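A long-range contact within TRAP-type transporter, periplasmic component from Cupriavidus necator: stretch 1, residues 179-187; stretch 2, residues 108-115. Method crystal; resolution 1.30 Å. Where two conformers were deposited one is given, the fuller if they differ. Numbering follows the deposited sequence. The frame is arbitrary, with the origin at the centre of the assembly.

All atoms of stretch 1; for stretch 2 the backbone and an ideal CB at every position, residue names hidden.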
ATOM      1  N   GLY A 179      -6.493  -7.728   6.323  1.00 15.01           N
ATOM      2  CA  GLY A 179      -6.769  -7.904   7.740  1.00 19.37           C
ATOM      3  C   GLY A 179      -6.147  -6.873   8.665  1.00 20.06           C
ATOM      4  O   GLY A 179      -5.339  -7.214   9.519  1.00 23.76           O
ATOM      5  N   SER A 180      -6.547  -5.619   8.512  1.00 23.35           N
ATOM      6  CA  SER A 180      -6.189  -4.555   9.446  1.00 23.32           C
ATOM      7  C   SER A 180      -7.505  -3.888   9.881  1.00 20.58           C
ATOM      8  O   SER A 180      -8.228  -3.386   9.032  1.00 18.39           O
ATOM      9  CB  SER A 180      -5.226  -3.577   8.772  1.00 27.22           C
ATOM     10  OG  SER A 180      -5.441  -2.229   9.164  1.00 38.74           O
ATOM     11  N   PRO A 181      -7.826  -3.921  11.193  1.00 18.12           N
ATOM     12  CA  PRO A 181      -9.170  -3.591  11.697  1.00 19.25           C
ATOM     13  C   PRO A 181      -9.767  -2.250  11.257  1.00 17.02           C
ATOM     14  O   PRO A 181     -10.980  -2.128  11.153  1.00 17.78           O
ATOM     15  CB  PRO A 181      -9.013  -3.626  13.228  1.00 24.61           C
ATOM     16  CG  PRO A 181      -7.592  -3.987  13.508  1.00 29.81           C
ATOM     17  CD  PRO A 181      -6.967  -4.481  12.251  1.00 22.52           C
ATOM     18  N   LEU A 182      -8.933  -1.253  10.998  1.00 13.36           N
ATOM     19  CA  LEU A 182      -9.442   0.024  10.522  1.00 12.34           C
ATOM     20  C   LEU A 182     -10.265  -0.144   9.253  1.00 11.04           C
ATOM     21  O   LEU A 182     -11.323   0.488   9.094  1.00 12.46           O
ATOM     22  CB  LEU A 182      -8.260   0.975  10.329  1.00 12.50           C
ATOM     23  CG  LEU A 182      -8.495   2.334   9.652  1.00 13.27           C
ATOM     24  CD1 LEU A 182      -9.736   3.079  10.159  1.00 15.53           C
ATOM     25  CD2 LEU A 182      -7.255   3.177   9.882  1.00 15.63           C
ATOM     26  N   TYR A 183      -9.822  -1.006   8.347  1.00 10.50           N
ATOM     27  CA  TYR A 183     -10.575  -1.210   7.114  1.00 10.92           C
ATOM     28  C   TYR A 183     -11.955  -1.834   7.359  1.00  9.79           C
ATOM     29  O   TYR A 183     -12.935  -1.480   6.693  1.00 11.38           O
ATOM     30  CB  TYR A 183      -9.761  -2.018   6.075  1.00  9.51           C
ATOM     31  CG  TYR A 183      -8.686  -1.161   5.483  1.00  8.59           C
ATOM     32  CD1 TYR A 183      -8.944  -0.319   4.413  1.00  8.58           C
ATOM     33  CD2 TYR A 183      -7.416  -1.104   6.063  1.00  9.14           C
ATOM     34  CE1 TYR A 183      -7.961   0.522   3.904  1.00  8.24           C
ATOM     35  CE2 TYR A 183      -6.439  -0.267   5.572  1.00  9.91           C
ATOM     36  CZ  TYR A 183      -6.725   0.560   4.500  1.00  8.79           C
ATOM     37  OH  TYR A 183      -5.757   1.408   4.025  1.00  9.81           O
ATOM     38  N   ILE A 184     -12.049  -2.733   8.332  1.00 10.87           N
ATOM     39  CA  ILE A 184     -13.346  -3.287   8.698  1.00 13.11           C
ATOM     40  C   ILE A 184     -14.267  -2.176   9.184  1.00 12.23           C
ATOM     41  O   ILE A 184     -15.424  -2.108   8.790  1.00 12.59           O
ATOM     42  CB  ILE A 184     -13.213  -4.371   9.779  1.00 14.06           C
ATOM     43  CG1 ILE A 184     -12.479  -5.597   9.209  1.00 15.61           C
ATOM     44  CG2 ILE A 184     -14.575  -4.777  10.310  1.00 18.27           C
ATOM     45  CD1 ILE A 184     -13.231  -6.309   8.102  1.00 20.60           C
ATOM     46  N   GLU A 185     -13.744  -1.301  10.032  1.00 12.51           N
ATOM     47  CA  GLU A 185     -14.542  -0.208  10.578  1.00 13.08           C
ATOM     48  C   GLU A 185     -14.961   0.796   9.505  1.00 12.20           C
ATOM     49  O   GLU A 185     -16.109   1.268   9.510  1.00 13.47           O
ATOM     50  CB  GLU A 185     -13.784   0.484  11.715  1.00 14.42           C
ATOM     51  CG  GLU A 185     -13.646  -0.426  12.922  1.00 15.24           C
ATOM     52  CD  GLU A 185     -12.971   0.246  14.099  1.00 20.17           C
ATOM     53  OE1 GLU A 185     -13.118   1.474  14.259  1.00 20.62           O
ATOM     54  OE2 GLU A 185     -12.292  -0.458  14.876  1.00 31.54           O
ATOM     55  N   THR A 186     -14.067   1.121   8.578  1.00 11.32           N
ATOM     56  CA  THR A 186     -14.416   2.049   7.510  1.00 10.46           C
ATOM     57  C   THR A 186     -15.566   1.504   6.682  1.00 10.16           C
ATOM     58  O   THR A 186     -16.534   2.212   6.398  1.00 11.97           O
ATOM     59  CB  THR A 186     -13.213   2.324   6.617  1.00  9.94           C
ATOM     60  OG1 THR A 186     -12.246   3.041   7.395  1.00 10.64           O
ATOM     61  CG2 THR A 186     -13.592   3.135   5.385  1.00  9.87           C
ATOM     62  N   PHE A 187     -15.463   0.249   6.262  1.00  9.92           N
ATOM     63  CA  PHE A 187     -16.518  -0.315   5.422  1.00 10.70           C
ATOM     64  C   PHE A 187     -17.802  -0.604   6.197  1.00 13.07           C
ATOM     65  O   PHE A 187     -18.901  -0.492   5.632  1.00 13.08           O
ATOM     66  CB  PHE A 187     -15.992  -1.515   4.633  1.00  9.78           C
ATOM     67  CG  PHE A 187     -15.186  -1.104   3.437  1.00  9.80           C
ATOM     68  CD1 PHE A 187     -15.818  -0.734   2.266  1.00 10.45           C
ATOM     69  CD2 PHE A 187     -13.800  -1.044   3.491  1.00  8.73           C
ATOM     70  CE1 PHE A 187     -15.100  -0.297   1.174  1.00 10.89           C
ATOM     71  CE2 PHE A 187     -13.081  -0.617   2.400  1.00  8.84           C
ATOM     72  CZ  PHE A 187     -13.725  -0.255   1.247  1.00 11.39           C
ATOM     73  N   UNK A 108       1.288   3.441  11.227  1.00 12.21           N
ATOM     74  CA  UNK A 108       1.123   3.234   9.807  1.00 12.73           C
ATOM     75  C   UNK A 108      -0.352   3.285   9.378  1.00  9.68           C
ATOM     76  O   UNK A 108      -0.634   3.435   8.199  1.00 10.86           O
ATOM     77  CB  UNK A 108       1.741   1.892   9.410  1.00 12.73           C
ATOM     78  N   UNK A 109      -1.271   3.211  10.350  1.00 11.94           N
ATOM     79  CA  UNK A 109      -2.683   3.433  10.054  1.00 10.67           C
ATOM     80  C   UNK A 109      -2.967   4.862   9.539  1.00 10.40           C
ATOM     81  O   UNK A 109      -4.016   5.107   8.978  1.00 10.59           O
ATOM     82  CB  UNK A 109      -3.515   3.160  11.309  1.00 10.67           C
ATOM     83  N   UNK A 110      -2.035   5.787   9.729  0.53  9.90           N
ATOM     84  CA  UNK A 110      -2.222   7.150   9.270  0.53  9.33           C
ATOM     85  C   UNK A 110      -2.598   7.196   7.793  0.53  8.61           C
ATOM     86  O   UNK A 110      -3.495   7.946   7.391  0.53  9.77           O
ATOM     87  CB  UNK A 110      -0.952   7.967   9.517  0.53  9.33           C
ATOM     88  N   UNK A 111      -1.953   6.365   6.976  1.00  8.02           N
ATOM     89  CA  UNK A 111      -2.217   6.366   5.557  1.00  8.98           C
ATOM     90  C   UNK A 111      -3.553   5.714   5.185  1.00  7.62           C
ATOM     91  O   UNK A 111      -4.034   5.848   4.040  1.00  8.68           O
ATOM     92  CB  UNK A 111      -1.075   5.652   4.831  1.00  8.98           C
ATOM     93  N   UNK A 112      -4.146   5.023   6.159  1.00  8.35           N
ATOM     94  CA  UNK A 112      -5.427   4.358   5.992  1.00  8.21           C
ATOM     95  C   UNK A 112      -6.593   5.192   6.515  1.00  8.81           C
ATOM     96  O   UNK A 112      -7.719   4.738   6.467  1.00  9.28           O
ATOM     97  CB  UNK A 112      -5.402   3.002   6.701  1.00  8.21           C
ATOM     98  N   UNK A 113      -6.352   6.384   7.049  1.00  8.56           N
ATOM     99  CA  UNK A 113      -7.464   7.217   7.507  1.00 10.20           C
ATOM    100  C   UNK A 113      -8.322   7.649   6.328  1.00  9.48           C
ATOM    101  O   UNK A 113      -7.814   8.220   5.370  1.00 10.15           O
ATOM    102  CB  UNK A 113      -6.947   8.442   8.264  1.00 10.20           C
ATOM    103  N   UNK A 114      -9.631   7.379   6.389  1.00  8.70           N
ATOM    104  CA  UNK A 114     -10.449   7.622   5.189  1.00  9.93           C
ATOM    105  C   UNK A 114     -10.539   9.110   4.851  1.00  8.08           C
ATOM    106  O   UNK A 114     -10.874   9.929   5.693  1.00  9.78           O
ATOM    107  CB  UNK A 114     -11.856   7.054   5.386  1.00  9.93           C
ATOM    108  N   UNK A 115     -10.168   9.442   3.617  1.00  8.77           N
ATOM    109  CA  UNK A 115     -10.261  10.779   3.042  1.00 10.25           C
ATOM    110  C   UNK A 115      -9.324  11.792   3.672  1.00 13.39           C
ATOM    111  O   UNK A 115      -9.593  12.985   3.699  1.00 14.62           O
ATOM    112  CB  UNK A 115     -11.699  11.288   3.164  1.00 10.25           C
TER

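Stretch 1 runs from a short loop into a helix that includes Leu 182, Tyr 183 and Thr 186, and these three residues supply most of what it offers to residues 108-115. Position 108 lies out of reach of these groups, so stretch 1 places no restriction on it; the residue is Leu 108.

At position 109 the CA-to-CB bond runs sideways, with the ideal CB 4.0 Å from Leu 182 CD2. Beyond it lie the hydroxyl of Ser 180 and the backbone N of Leu 182, so a small apolar side chain would fit beside the leucine, whereas a polar one of moderate length, such as Asn, Asp or Gln, could also address the polar groups. Asn 109 is found, its chi1 in the m well. Its OD1 stays 3.8 Å from Ser 180 OG and is linked to it through water: water 2 donates to Asn 109 OD1 (2.8 Å to the water O) and accepts from Leu 182 N (3.1 Å to the water O), while also bonding Ser 180 OG.

Position 110 points away and position 111 sideways, neither with any atom of stretch 1 near its ideal CB. Many side chains would do; Leu 110 and Phe 111 occur, the latter leading away at its end.

Position 112 points toward the helix. Its ideal CB is only 3.1 Å from Tyr 183 OH and 3.7 Å from Leu 182 CD2, so little room remains at the start of the side chain. Gly or Ala would be compact enough, but a small hydroxyl, as in Ser or perhaps Thr, could also pair with the tyrosine. The residue is Ser 112. With chi1 m, its OG forms a hydrogen bond of 2.7 Å with Tyr 183 OH, and its CB packs 3.7 Å from Leu 182 CD2. Water 1 joins Ser 112 OG to Asn 109 OD1, extending the polar network toward Ser 180 by a weak bond.

Position 113 directs its CB away, leaving the choice wide; Leu 113 fills it, and its backbone N lies 4.4 Å from Leu 182 CD2.

At position 114, phi/psi of -67/125° is compatible with proline, and the sideways CB lies 4.3 Å from Thr 186 CG2. A compact apolar group such as Val, Ala or Pro would suit. Pro 114 brings its CG to 4.0 Å from Thr 186 OG1, a packing contact; that hydroxyl instead reaches stretch 2 through water 3, which donates to Ser 112 O.

Position 115 has positive phi (68°), which favours Gly or Asn, yet Phe 115 is deposited, out of reach of stretch 1.

Stretch 2 108-115: LNLFSLPF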
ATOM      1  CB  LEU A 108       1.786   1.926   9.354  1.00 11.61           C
ATOM      2  CG  LEU A 108       3.298   1.869   9.539  1.00 14.31           C
ATOM      3  CD1 LEU A 108       3.796   0.517   9.098  1.00 13.48           C
ATOM      4  CD2 LEU A 108       3.989   2.965   8.743  1.00 15.66           C
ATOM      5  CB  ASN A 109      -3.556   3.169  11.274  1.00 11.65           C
ATOM      6  CG  ASN A 109      -3.699   1.704  11.601  1.00 15.64           C
ATOM      7  OD1 ASN A 109      -4.289   0.945  10.843  1.00 13.70           O
ATOM      8  ND2 ASN A 109      -3.191   1.308  12.759  1.00 19.53           N
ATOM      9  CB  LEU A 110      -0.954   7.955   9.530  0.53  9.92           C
ATOM     10  CG  LEU A 110      -1.030   9.457   9.304  0.53 10.49           C
ATOM     11  CD1 LEU A 110      -0.143  10.197  10.293  0.53  9.71           C
ATOM     12  CD2 LEU A 110      -0.613   9.807   7.885  0.53  8.29           C
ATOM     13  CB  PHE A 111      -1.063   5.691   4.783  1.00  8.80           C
ATOM     14  CG  PHE A 111       0.261   6.369   4.981  1.00  9.23           C
ATOM     15  CD1 PHE A 111       0.517   7.601   4.372  1.00  9.34           C
ATOM     16  CD2 PHE A 111       1.240   5.814   5.782  1.00  9.57           C
ATOM     17  CE1 PHE A 111       1.720   8.234   4.554  1.00  9.97           C
ATOM     18  CE2 PHE A 111       2.448   6.470   5.969  1.00 11.21           C
ATOM     19  CZ  PHE A 111       2.683   7.665   5.352  1.00 11.35           C
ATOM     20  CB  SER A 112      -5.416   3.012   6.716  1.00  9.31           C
ATOM     21  OG  SER A 112      -4.389   2.208   6.154  1.00  9.85           O
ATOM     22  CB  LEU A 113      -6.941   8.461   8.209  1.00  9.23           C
ATOM     23  CG  LEU A 113      -6.291   8.250   9.569  1.00  9.04           C
ATOM     24  CD1 LEU A 113      -5.568   9.528   9.994  1.00 12.09           C
ATOM     25  CD2 LEU A 113      -7.323   7.841  10.605  1.00 13.85           C
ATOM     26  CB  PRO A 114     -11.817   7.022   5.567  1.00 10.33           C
ATOM     27  CG  PRO A 114     -11.817   6.963   7.084  1.00 17.95           C
ATOM     28  CD  PRO A 114     -10.376   6.726   7.467  1.00  9.91           C
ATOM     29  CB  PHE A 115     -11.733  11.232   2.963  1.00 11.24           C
ATOM     30  CG  PHE A 115     -12.573  10.267   2.172  1.00  8.63           C
ATOM     31  CD1 PHE A 115     -12.491  10.254   0.780  1.00 11.50           C
ATOM     32  CD2 PHE A 115     -13.333   9.310   2.793  1.00 11.51           C
ATOM     33  CE1 PHE A 115     -13.192   9.345   0.047  1.00 11.10           C
ATOM     34  CE2 PHE A 115     -14.039   8.398   2.052  1.00 12.22           C
ATOM     35  CZ  PHE A 115     -13.946   8.407   0.689  1.00 10.07           C
TER
HETATM   36  O   HOH W   1      -3.717   0.503   8.075  1.00 14.53           O
HETATM   37  O   HOH W   2      -5.901  -1.333  11.371  1.00 17.05           O
HETATM   38  O   HOH W   3      -9.823   2.896   5.988  1.00 15.98           O
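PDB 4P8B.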